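Local coordinates for protein Rho guanine nucleotide exchange factor 3 (Mus musculus, PDB 2Z0Q) that acts as a guanine nucleotide exchange factor for the GTPases RhoA and RhoB, seen here as its DH-PH fragment, at residues I18-A23 / R172-D177; V94-V99 / N178-H183; L166-L171 / E186-I191. All coordinates share one frame; numbering follows the deposited sequence.

Interaction 1: I18-A23 / R172-D177; sequences IKRQEA and RHTPND
Lys19 lays its CB squarely over one face of the His173 ring, a CH-pi contact 3.5 Å from the ring centroid and only 6° off the normal. CG of Arg172 covers the opposite face nearer the rim, so the imidazole is sandwiched between aliphatic groups. Its NE2 is hydrogen-bonded to Glu169, which fixes the rotation of the ring. Packing is also close beside it, where Arg20 CB lies 3.8 Å from His173 CB. With CG anti to its backbone N (chi1 -167°), Arg20 runs its chain past the carbonyl of His173, its CD 3.5 Å from His173 O. Between the buried Arg20 and Thr174, a water accepts from Arg20 NH1 and donates to Thr174 OG1. Looser is the outer Lys19 chain, which carries CD over the same face, 3.6 Å from His173 CE1, then leads its ammonium away into an exposed position. An alanine in place of His173 would probably open a gap beneath Lys19 CB and leave Glu169 without this ring partner. Direct contact between helix 15-51 and segment 172-177 is thus van der Waals and CH-pi, while polar ends are satisfied by the water and by Glu17 (Arg20 NE), Glu169 and Ile170 O (Thr174 OG1).

Interaction 2: V94-V99 / N178-H183; sequences VGPILV and NPDQQH
The carboxylate of Asp180 is held by two successive backbone N-H groups, one near its rim and one above it, where the N-terminal ends of helices 95-101 and 180-213 meet in the helical DH domain. Val94 N meets the syn lone pair of Asp180 OD2 in a nearly straight bond of 2.9 Å (171°). Gly95 N reaches Asp180 OD1 at 2.7 Å, but from 44° out of the carboxylate plane. The second flat group, the His183 ring, is approached obliquely by Pro96, whose CD lies 3.6 Å from His183 ND1; the two side chains cross at about a right angle. Asp180 belongs to the first turn of helix 180-213, and its own N-H is capped by the side chain of Asn178, OD1 accepting at 2.9 Å. The positive end of helix 95-101 would probably favour the ionised carboxylate, which is buried and also touched by Arg20 of helix 15-51. Glycine is what lets the backbones come so close, since Gly95 CA stands 3.4 Å from His183 CB and a beta carbon there would collide with it. Two valine methyls pack against oxygens. Val94 sets CG2 between its backbone N and carbonyl carbon, 3.5 Å from Asp180 OD2, and one turn beyond Gly95, Val99 turns CG2 to His183 O, also at 3.5 Å.

Interaction 3: L166-L171 / E186-I191; sequences LLREIL and EAINII
Leu167 and Ile188 meet where two consecutive long helices of the DH domain, 155-172 and 180-213, pack against each other in nearly antiparallel directions. The axes of the short segments come within 9.6 Å at a crossing angle of -160°. Ile188 is the main wedge. Its CG1, anti to its carbonyl carbon (chi1 -70°), lies 3.6 Å from Leu167 CB, and its CD1 goes on to the backbone of helix 155-172, 3.7 Å from Arg168 CA. On the way CD1 also meets a methyl of Leu171, CD2, at 3.8 Å. The other branch turns toward Arg168, whose NH2 passes 3.6 Å from Ile188 CG2; the two side chains cross at about a right angle, and the arginine thus flanks the hydrophobic layer with its chain and charged tip. Leu167 answers from the opposite helix. Its CD1 settles between two residues one turn apart, 3.7 Å from Ala187 CB and 3.8 Å from Ile191 CD1. The small alanine is likely to let the leucine methyl come close to helix 180-213, while Leu102 touches Ala187 and Ile191 from a loop. On the same helix as Leu167, Ile170 packs on Ala23, Ile24 and Leu27 of helix 15-51. Such antiparallel packing of aliphatic side chains is general to helical bundles, and here it is part of the elongated bundle of the DH domain.

All three interactions lie in the DH domain, at the end of its bundle remote from the PH domain, and are structural contacts, not part of a seen ligand site; no GTPase is bound here. Interactions 1 and 2 have centres about 12 Å apart and are joined by Gln181, whose NE2 lies 3.0 Å from both Thr174 O and Asn176 OD1, probably hydrogen-bonded to each. Interactions 2 and 3, about 9 Å apart between centres, share helix 180-213, and Leu98 CD1 touches Leu167 CD2 at 3.7 Å. Interactions 1 and 3, about 13 Å apart between centres, meet where Ala23 CB packs 3.6 Å from Ile170 CG1. Together they join helices 15-51, 95-101, 155-172 and 180-213 at this end.

Interaction 1: I18-A23 / R172-D177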
loop_
_atom_site.group_PDB
_atom_site.type_symbol
_atom_site.label_atom_id
_atom_site.label_comp_id
_atom_site.label_asym_id
_atom_site.label_seq_id
_atom_site.Cartn_x
_atom_site.Cartn_y
_atom_site.Cartn_z
ATOM N N ILE A 18 -0.253 -31.495 17.159
ATOM C CA ILE A 18 -0.639 -31.540 15.748
ATOM C C ILE A 18 -0.842 -30.097 15.264
ATOM O O ILE A 18 -0.417 -29.745 14.163
ATOM C CB ILE A 18 -1.921 -32.389 15.566
ATOM C CG1 ILE A 18 -1.583 -33.851 15.975
ATOM C CG2 ILE A 18 -2.347 -32.366 14.087
ATOM C CD1 ILE A 18 -2.843 -34.788 16.031
ATOM N N LYS A 19 -1.443 -29.253 16.096
ATOM C CA LYS A 19 -1.616 -27.843 15.729
ATOM C C LYS A 19 -0.257 -27.122 15.582
ATOM O O LYS A 19 -0.104 -26.244 14.722
ATOM C CB LYS A 19 -2.492 -27.108 16.759
ATOM C CG LYS A 19 -3.941 -27.589 16.756
ATOM C CD LYS A 19 -4.723 -26.882 17.859
ATOM C CE LYS A 19 -6.110 -27.475 17.990
ATOM N NZ LYS A 19 -6.883 -26.814 19.115
ATOM N N ARG A 20 0.715 -27.504 16.396
ATOM C CA ARG A 20 2.044 -26.906 16.299
ATOM C C ARG A 20 2.672 -27.320 14.959
ATOM O O ARG A 20 3.237 -26.515 14.263
ATOM C CB ARG A 20 2.940 -27.421 17.408
ATOM C CG ARG A 20 4.228 -26.586 17.538
ATOM C CD ARG A 20 5.128 -27.082 18.692
ATOM N NE ARG A 20 5.750 -28.400 18.457
ATOM C CZ ARG A 20 6.997 -28.595 18.028
ATOM N NH1 ARG A 20 7.807 -27.582 17.757
ATOM N NH2 ARG A 20 7.450 -29.831 17.884
ATOM N N GLN A 21 2.532 -28.597 14.602
ATOM C CA GLN A 21 3.099 -29.045 13.317
ATOM C C GLN A 21 2.390 -28.361 12.161
ATOM O O GLN A 21 3.024 -28.027 11.168
ATOM C CB GLN A 21 3.067 -30.585 13.177
ATOM C CG GLN A 21 3.954 -31.322 14.187
ATOM C CD GLN A 21 5.424 -30.956 14.022
ATOM O OE1 GLN A 21 5.931 -30.873 12.916
ATOM N NE2 GLN A 21 6.105 -30.733 15.132
ATOM N N GLU A 22 1.069 -28.167 12.267
ATOM C CA GLU A 22 0.356 -27.452 11.236
ATOM C C GLU A 22 0.913 -26.015 11.104
ATOM O O GLU A 22 1.190 -25.530 9.999
ATOM C CB GLU A 22 -1.144 -27.377 11.570
ATOM C CG GLU A 22 -1.826 -28.719 11.332
ATOM C CD GLU A 22 -3.352 -28.599 11.372
ATOM O OE1 GLU A 22 -3.857 -27.620 11.952
ATOM O OE2 GLU A 22 -4.037 -29.488 10.808
ATOM N N ALA A 23 1.093 -25.351 12.243
ATOM C CA ALA A 23 1.559 -23.975 12.203
ATOM C C ALA A 23 2.950 -23.855 11.556
ATOM O O ALA A 23 3.217 -22.902 10.832
ATOM C CB ALA A 23 1.558 -23.371 13.665
ATOM N N ARG A 172 1.828 -20.525 20.397
ATOM C CA ARG A 172 0.746 -20.923 21.296
ATOM C C ARG A 172 0.537 -22.423 21.398
ATOM O O ARG A 172 -0.072 -22.893 22.340
ATOM C CB ARG A 172 -0.579 -20.193 20.964
ATOM C CG ARG A 172 -1.259 -20.541 19.638
ATOM C CD ARG A 172 -2.699 -19.907 19.605
ATOM N NE ARG A 172 -2.626 -18.470 19.896
ATOM C CZ ARG A 172 -2.387 -17.524 18.987
ATOM N NH1 ARG A 172 -2.218 -17.840 17.707
ATOM N NH2 ARG A 172 -2.253 -16.244 19.375
ATOM N N HIS A 173 1.074 -23.183 20.457
ATOM C CA HIS A 173 0.958 -24.647 20.543
ATOM C C HIS A 173 2.312 -25.265 20.926
ATOM O O HIS A 173 2.506 -26.487 20.874
ATOM C CB HIS A 173 0.470 -25.209 19.220
ATOM C CG HIS A 173 -0.814 -24.604 18.764
ATOM N ND1 HIS A 173 -1.962 -24.659 19.522
ATOM C CD2 HIS A 173 -1.119 -23.884 17.657
ATOM C CE1 HIS A 173 -2.919 -23.994 18.900
ATOM N NE2 HIS A 173 -2.435 -23.513 17.768
ATOM N N THR A 174 3.244 -24.429 21.362
ATOM C CA THR A 174 4.565 -24.916 21.774
ATOM C C THR A 174 4.568 -25.123 23.306
ATOM O O THR A 174 4.314 -24.176 24.074
ATOM C CB THR A 174 5.693 -23.903 21.376
ATOM O OG1 THR A 174 5.701 -23.703 19.944
ATOM C CG2 THR A 174 7.069 -24.436 21.792
ATOM N N PRO A 175 4.850 -26.350 23.763
ATOM C CA PRO A 175 4.883 -26.690 25.196
ATOM C C PRO A 175 5.952 -25.935 26.026
ATOM O O PRO A 175 6.960 -25.478 25.497
ATOM C CB PRO A 175 5.080 -28.213 25.189
ATOM C CG PRO A 175 5.798 -28.475 23.933
ATOM C CD PRO A 175 5.222 -27.505 22.925
ATOM N N ASN A 176 5.707 -25.800 27.331
ATOM C CA ASN A 176 6.642 -25.081 28.207
ATOM C C ASN A 176 8.048 -25.683 28.300
ATOM O O ASN A 176 9.006 -24.981 28.613
ATOM C CB ASN A 176 6.054 -24.935 29.623
ATOM C CG ASN A 176 4.678 -24.266 29.632
ATOM O OD1 ASN A 176 4.420 -23.304 28.891
ATOM N ND2 ASN A 176 3.788 -24.766 30.493
ATOM N N ASP A 177 8.186 -26.968 28.017
ATOM C CA ASP A 177 9.496 -27.610 28.082
ATOM C C ASP A 177 10.211 -27.628 26.734
ATOM O O ASP A 177 11.219 -28.330 26.548
ATOM C CB ASP A 177 9.336 -29.043 28.591
ATOM C CG ASP A 177 8.547 -29.912 27.630
ATOM O OD1 ASP A 177 7.541 -29.426 27.057
ATOM O OD2 ASP A 177 8.932 -31.087 27.461
HETATM O O HOH W 1 7.724 -24.853 17.978
#

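Interaction 2: V94-V99 / N178-H183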
loop_
_atom_site.group_PDB
_atom_site.type_symbol
_atom_site.label_atom_id
_atom_site.label_comp_id
_atom_site.label_asym_id
_atom_site.label_seq_id
_atom_site.Cartn_x
_atom_site.Cartn_y
_atom_site.Cartn_z
ATOM N N VAL A 94 11.926 -24.602 15.396
ATOM C CA VAL A 94 12.055 -23.595 14.358
ATOM C C VAL A 94 12.630 -22.298 14.961
ATOM O O VAL A 94 12.999 -21.372 14.241
ATOM C CB VAL A 94 10.689 -23.235 13.673
ATOM C CG1 VAL A 94 10.150 -24.444 12.934
ATOM C CG2 VAL A 94 9.680 -22.710 14.724
ATOM N N GLY A 95 12.736 -22.255 16.287
ATOM C CA GLY A 95 13.208 -21.044 16.948
ATOM C C GLY A 95 14.571 -20.527 16.514
ATOM O O GLY A 95 14.672 -19.378 16.088
ATOM N N PRO A 96 15.629 -21.343 16.647
ATOM C CA PRO A 96 16.995 -20.955 16.259
ATOM C C PRO A 96 17.078 -20.453 14.829
ATOM O O PRO A 96 17.716 -19.441 14.541
ATOM C CB PRO A 96 17.788 -22.223 16.485
ATOM C CG PRO A 96 17.079 -22.807 17.749
ATOM C CD PRO A 96 15.622 -22.631 17.382
ATOM N N ILE A 97 16.398 -21.150 13.914
ATOM C CA ILE A 97 16.419 -20.720 12.522
ATOM C C ILE A 97 15.813 -19.319 12.335
ATOM O O ILE A 97 16.359 -18.487 11.611
ATOM C CB ILE A 97 15.632 -21.731 11.636
ATOM C CG1 ILE A 97 16.463 -23.000 11.429
ATOM C CG2 ILE A 97 15.269 -21.058 10.271
ATOM C CD1 ILE A 97 15.700 -24.122 10.669
ATOM N N LEU A 98 14.658 -19.063 12.966
ATOM C CA LEU A 98 14.011 -17.765 12.821
ATOM C C LEU A 98 14.881 -16.661 13.419
ATOM O O LEU A 98 15.102 -15.653 12.786
ATOM C CB LEU A 98 12.630 -17.770 13.498
ATOM C CG LEU A 98 11.630 -18.569 12.645
ATOM C CD1 LEU A 98 10.416 -18.958 13.475
ATOM C CD2 LEU A 98 11.233 -17.731 11.440
ATOM N N VAL A 99 15.358 -16.872 14.634
ATOM C CA VAL A 99 16.208 -15.872 15.261
ATOM C C VAL A 99 17.461 -15.573 14.413
ATOM O O VAL A 99 17.854 -14.423 14.263
ATOM C CB VAL A 99 16.599 -16.312 16.662
ATOM C CG1 VAL A 99 17.688 -15.332 17.234
ATOM C CG2 VAL A 99 15.334 -16.250 17.570
ATOM N N ASN A 178 9.683 -26.863 25.776
ATOM C CA ASN A 178 10.278 -26.801 24.456
ATOM C C ASN A 178 10.979 -25.434 24.366
ATOM O O ASN A 178 10.323 -24.408 24.493
ATOM C CB ASN A 178 9.184 -26.878 23.390
ATOM C CG ASN A 178 9.739 -27.039 22.015
ATOM O OD1 ASN A 178 10.677 -26.348 21.623
ATOM N ND2 ASN A 178 9.151 -27.963 21.242
ATOM N N PRO A 179 12.298 -25.411 24.105
ATOM C CA PRO A 179 13.051 -24.147 24.021
ATOM C C PRO A 179 12.591 -23.189 22.936
ATOM O O PRO A 179 12.991 -22.037 22.918
ATOM C CB PRO A 179 14.496 -24.607 23.827
ATOM C CG PRO A 179 14.326 -25.949 23.113
ATOM C CD PRO A 179 13.182 -26.570 23.849
ATOM N N ASP A 180 11.765 -23.688 22.015
ATOM C CA ASP A 180 11.234 -22.830 20.969
ATOM C C ASP A 180 10.369 -21.738 21.620
ATOM O O ASP A 180 10.136 -20.698 20.997
ATOM C CB ASP A 180 10.360 -23.635 20.012
ATOM C CG ASP A 180 11.026 -23.894 18.681
ATOM O OD1 ASP A 180 12.269 -23.703 18.534
ATOM O OD2 ASP A 180 10.294 -24.290 17.745
ATOM N N GLN A 181 9.836 -21.966 22.820
ATOM C CA GLN A 181 9.016 -20.897 23.418
ATOM C C GLN A 181 9.795 -19.592 23.496
ATOM O O GLN A 181 9.348 -18.558 22.996
ATOM C CB GLN A 181 8.531 -21.243 24.831
ATOM C CG GLN A 181 7.562 -22.350 24.938
ATOM C CD GLN A 181 6.833 -22.335 26.280
ATOM O OE1 GLN A 181 7.439 -22.102 27.337
ATOM N NE2 GLN A 181 5.542 -22.586 26.243
ATOM N N GLN A 182 10.974 -19.620 24.117
ATOM C CA GLN A 182 11.757 -18.379 24.213
ATOM C C GLN A 182 12.195 -17.832 22.861
ATOM O O GLN A 182 12.162 -16.639 22.619
ATOM C CB GLN A 182 12.982 -18.584 25.108
ATOM C CG GLN A 182 12.653 -18.658 26.596
ATOM C CD GLN A 182 12.292 -20.049 27.100
ATOM O OE1 GLN A 182 12.213 -20.254 28.321
ATOM N NE2 GLN A 182 12.080 -21.015 26.186
ATOM N N HIS A 183 12.636 -18.711 21.970
ATOM C CA HIS A 183 13.090 -18.252 20.662
ATOM C C HIS A 183 11.988 -17.623 19.863
ATOM O O HIS A 183 12.207 -16.630 19.165
ATOM C CB HIS A 183 13.699 -19.422 19.903
ATOM C CG HIS A 183 14.975 -19.891 20.519
ATOM N ND1 HIS A 183 15.303 -21.222 20.652
ATOM C CD2 HIS A 183 15.999 -19.189 21.067
ATOM C CE1 HIS A 183 16.480 -21.320 21.255
ATOM N NE2 HIS A 183 16.919 -20.105 21.516
#

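Interaction 3: L166-L171 / E186-I191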
loop_
_atom_site.group_PDB
_atom_site.type_symbol
_atom_site.label_atom_id
_atom_site.label_comp_id
_atom_site.label_asym_id
_atom_site.label_seq_id
_atom_site.Cartn_x
_atom_site.Cartn_y
_atom_site.Cartn_z
ATOM N N LEU A 166 1.787 -15.285 12.396
ATOM C CA LEU A 166 2.203 -16.635 12.012
ATOM C C LEU A 166 3.124 -17.288 13.033
ATOM O O LEU A 166 2.973 -18.475 13.338
ATOM C CB LEU A 166 2.910 -16.588 10.649
ATOM C CG LEU A 166 2.126 -16.153 9.433
ATOM C CD1 LEU A 166 3.133 -15.885 8.228
ATOM C CD2 LEU A 166 1.140 -17.285 9.089
ATOM N N LEU A 167 4.099 -16.527 13.549
ATOM C CA LEU A 167 4.996 -17.103 14.540
ATOM C C LEU A 167 4.252 -17.306 15.871
ATOM O O LEU A 167 4.548 -18.234 16.588
ATOM C CB LEU A 167 6.214 -16.196 14.772
ATOM C CG LEU A 167 7.011 -15.921 13.501
ATOM C CD1 LEU A 167 8.370 -15.254 13.891
ATOM C CD2 LEU A 167 7.250 -17.214 12.728
ATOM N N ARG A 168 3.297 -16.425 16.205
ATOM C CA ARG A 168 2.575 -16.622 17.451
ATOM C C ARG A 168 1.659 -17.876 17.382
ATOM O O ARG A 168 1.383 -18.514 18.393
ATOM C CB ARG A 168 1.763 -15.342 17.832
ATOM C CG ARG A 168 1.317 -15.401 19.270
ATOM C CD ARG A 168 0.618 -14.111 19.721
ATOM N NE ARG A 168 1.462 -12.933 19.580
ATOM C CZ ARG A 168 1.328 -11.991 18.638
ATOM N NH1 ARG A 168 0.382 -12.051 17.699
ATOM N NH2 ARG A 168 2.145 -10.939 18.656
ATOM N N GLU A 169 1.188 -18.206 16.181
ATOM C CA GLU A 169 0.352 -19.409 15.984
ATOM C C GLU A 169 1.241 -20.629 16.328
ATOM O O GLU A 169 0.759 -21.587 16.930
ATOM C CB GLU A 169 -0.172 -19.456 14.555
ATOM C CG GLU A 169 -1.011 -20.742 14.222
ATOM C CD GLU A 169 -2.231 -20.875 15.135
ATOM O OE1 GLU A 169 -2.736 -19.820 15.592
ATOM O OE2 GLU A 169 -2.712 -22.012 15.367
ATOM N N ILE A 170 2.534 -20.606 15.969
ATOM C CA ILE A 170 3.416 -21.708 16.370
ATOM C C ILE A 170 3.637 -21.688 17.901
ATOM O O ILE A 170 3.533 -22.708 18.595
ATOM C CB ILE A 170 4.802 -21.624 15.693
ATOM C CG1 ILE A 170 4.639 -21.517 14.167
ATOM C CG2 ILE A 170 5.626 -22.842 16.088
ATOM C CD1 ILE A 170 5.963 -21.204 13.413
ATOM N N LEU A 171 3.924 -20.488 18.418
ATOM C CA LEU A 171 4.201 -20.333 19.845
ATOM C C LEU A 171 3.075 -20.841 20.751
ATOM O O LEU A 171 3.318 -21.501 21.768
ATOM C CB LEU A 171 4.439 -18.825 20.143
ATOM C CG LEU A 171 4.615 -18.527 21.644
ATOM C CD1 LEU A 171 5.809 -19.260 22.238
ATOM C CD2 LEU A 171 4.797 -17.027 21.785
ATOM N N GLU A 186 11.112 -14.239 21.200
ATOM C CA GLU A 186 12.108 -13.289 20.742
ATOM C C GLU A 186 11.854 -12.840 19.301
ATOM O O GLU A 186 11.817 -11.663 19.008
ATOM C CB GLU A 186 13.516 -13.880 20.894
ATOM C CG GLU A 186 14.583 -13.093 20.122
ATOM C CD GLU A 186 16.025 -13.650 20.261
ATOM O OE1 GLU A 186 16.209 -14.741 20.810
ATOM O OE2 GLU A 186 16.985 -12.954 19.783
ATOM N N ALA A 187 11.644 -13.812 18.404
ATOM C CA ALA A 187 11.417 -13.494 17.020
ATOM C C ALA A 187 10.195 -12.599 16.835
ATOM O O ALA A 187 10.213 -11.681 16.020
ATOM C CB ALA A 187 11.260 -14.809 16.209
ATOM N N ILE A 188 9.133 -12.920 17.555
ATOM C CA ILE A 188 7.917 -12.134 17.444
ATOM C C ILE A 188 8.204 -10.698 17.887
ATOM O O ILE A 188 7.873 -9.740 17.185
ATOM C CB ILE A 188 6.806 -12.745 18.316
ATOM C CG1 ILE A 188 6.349 -14.079 17.711
ATOM C CG2 ILE A 188 5.613 -11.775 18.394
ATOM C CD1 ILE A 188 5.597 -14.950 18.686
ATOM N N ASN A 189 8.841 -10.535 19.037
ATOM C CA ASN A 189 9.136 -9.161 19.540
ATOM C C ASN A 189 9.999 -8.372 18.591
ATOM O O ASN A 189 9.766 -7.168 18.337
ATOM C CB ASN A 189 9.878 -9.197 20.872
ATOM C CG ASN A 189 9.879 -7.843 21.573
ATOM O OD1 ASN A 189 8.874 -7.464 22.168
ATOM N ND2 ASN A 189 10.996 -7.089 21.481
ATOM N N ILE A 190 11.021 -9.018 18.068
ATOM C CA ILE A 190 11.927 -8.322 17.158
ATOM C C ILE A 190 11.197 -7.868 15.871
ATOM O O ILE A 190 11.373 -6.742 15.419
ATOM C CB ILE A 190 13.095 -9.224 16.785
ATOM C CG1 ILE A 190 13.909 -9.534 18.040
ATOM C CG2 ILE A 190 13.958 -8.558 15.682
ATOM C CD1 ILE A 190 14.512 -8.335 18.761
ATOM N N ILE A 191 10.376 -8.746 15.305
ATOM C CA ILE A 191 9.650 -8.392 14.091
ATOM C C ILE A 191 8.613 -7.308 14.415
ATOM O O ILE A 191 8.390 -6.420 13.599
ATOM C CB ILE A 191 9.002 -9.655 13.441
ATOM C CG1 ILE A 191 10.118 -10.539 12.880
ATOM C CG2 ILE A 191 8.117 -9.271 12.232
ATOM C CD1 ILE A 191 9.617 -11.944 12.510
#